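Putative PAS/PAC sensor protein (Nakamurella multipartita DSM 44233, PDB 6HMJ) is a blue-light receptor of the light-oxygen-voltage class that binds flavin mononucleotide and mediates RNA binding and translational regulation. Local coordinates at the interface of chains A and B. Coordinates in Å, arbitrary orientation; residue numbers count along the deposited sequence, not the author numbering. Chains: chain A/B, Putative PAS/PAC sensor protein.

The interface of chains A and B. Residues chain A 121, 124-125; chain B 118-120.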
loop_
_atom_site.group_PDB
_atom_site.type_symbol
_atom_site.label_atom_id
_atom_site.label_comp_id
_atom_site.label_asym_id
_atom_site.label_seq_id
_atom_site.Cartn_x
_atom_site.Cartn_y
_atom_site.Cartn_z
ATOM N N THR A 121 27.001 -15.746 -11.782
ATOM C CA THR A 121 25.699 -15.759 -12.440
ATOM C C THR A 121 24.577 -15.871 -11.416
ATOM O O THR A 121 23.585 -15.138 -11.483
ATOM C CB THR A 121 25.633 -16.912 -13.444
ATOM O OG1 THR A 121 26.639 -16.734 -14.451
ATOM C CG2 THR A 121 24.263 -16.973 -14.107
ATOM N N GLU A 124 24.040 -12.491 -9.720
ATOM C CA GLU A 124 23.312 -11.555 -10.570
ATOM C C GLU A 124 21.813 -11.821 -10.513
ATOM O O GLU A 124 21.008 -10.881 -10.488
ATOM C CB GLU A 124 23.820 -11.655 -12.009
ATOM C CG GLU A 124 23.117 -10.734 -12.994
ATOM C CD GLU A 124 23.617 -10.911 -14.417
ATOM O OE1 GLU A 124 24.453 -11.810 -14.651
ATOM O OE2 GLU A 124 23.172 -10.151 -15.304
ATOM N N ILE A 125 21.418 -13.094 -10.489
ATOM C CA ILE A 125 19.999 -13.429 -10.443
ATOM C C ILE A 125 19.412 -13.073 -9.081
ATOM O O ILE A 125 18.320 -12.500 -8.994
ATOM C CB ILE A 125 19.791 -14.915 -10.783
ATOM C CG1 ILE A 125 20.373 -15.222 -12.163
ATOM C CG2 ILE A 125 18.309 -15.265 -10.747
ATOM C CD1 ILE A 125 20.278 -16.678 -12.568
ATOM N N ARG B 118 29.955 -14.960 -17.185
ATOM C CA ARG B 118 28.773 -15.339 -17.949
ATOM C C ARG B 118 27.572 -14.641 -17.328
ATOM O O ARG B 118 27.290 -14.826 -16.140
ATOM C CB ARG B 118 28.578 -16.853 -17.938
ATOM C CG ARG B 118 27.302 -17.318 -18.611
ATOM C CD ARG B 118 27.273 -18.830 -18.726
ATOM N NE ARG B 118 27.008 -19.439 -17.425
ATOM C CZ ARG B 118 25.802 -19.521 -16.868
ATOM N NH1 ARG B 118 24.738 -19.027 -17.493
ATOM N NH2 ARG B 118 25.658 -20.091 -15.679
ATOM N N ARG B 119 26.872 -13.846 -18.126
ATOM C CA ARG B 119 25.771 -13.049 -17.611
ATOM C C ARG B 119 24.480 -13.863 -17.630
ATOM O O ARG B 119 24.341 -14.841 -18.368
ATOM C CB ARG B 119 25.628 -11.773 -18.438
ATOM C CG ARG B 119 26.828 -10.858 -18.259
ATOM C CD ARG B 119 26.620 -9.443 -18.757
ATOM N NE ARG B 119 27.794 -8.629 -18.441
ATOM C CZ ARG B 119 27.991 -7.976 -17.300
ATOM N NH1 ARG B 119 27.086 -8.016 -16.330
ATOM N NH2 ARG B 119 29.107 -7.276 -17.130
ATOM N N ALA B 120 23.528 -13.444 -16.799
ATOM C CA ALA B 120 22.264 -14.156 -16.673
ATOM C C ALA B 120 21.344 -13.820 -17.838
ATOM O O ALA B 120 21.182 -12.649 -18.198
ATOM C CB ALA B 120 21.587 -13.802 -15.350
#
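A:Thr121 and A:Glu124, one turn apart on a helix of chain A, grip the backbone of a non-helical stretch of chain B, B:Arg118 to B:Ala120. The hydroxyl OG1 of A:Thr121 donates a hydrogen bond of 2.6 Å to the carbonyl O of B:Arg118, meeting it at a C=O angle of 142° and tilted from the carbonyl plane. Two residues further along, the backbone N of B:Ala120 donates to the carboxylate oxygen OE1 of A:Glu124 at 2.9 Å, approaching from above the carboxylate plane. The glutamate reaches this amide because CG lies anti to its own backbone N (chi1 179°) and the chain runs on extended. Packing is closest around B:Ala120, whose methyl CB lies 3.7 Å from CD of A:Glu124 and equally 3.7 Å from CG1 of A:Ile125. The arginine side chains make a looser rim. The bend of B:Arg118 at chi3 (74°) turns one guanidinium face towards OG1 of A:Thr121, which sits above that plane and toward its rim. CZ of B:Arg118 is a loose 4.1 Å from the methyl CG2 of A:Thr121. B:Arg119 extends away, and NH1 of B:Arg119 stays 4.6 Å from OE2 of A:Glu124, so any attraction between the two charges would be long-range. An alanine in place of A:Glu124 would probably leave the amide of B:Ala120 without its carboxylate mate and open a gap beside the alanine methyl. On the chain A side the contact lies near the start of helix 114-149, the long helix that follows strand 105-112 and runs into the ANTAR region. Residues 118-120 are helical in chain A but loop in chain B, so the subunits differ here, and the contact probably helps to hold them together.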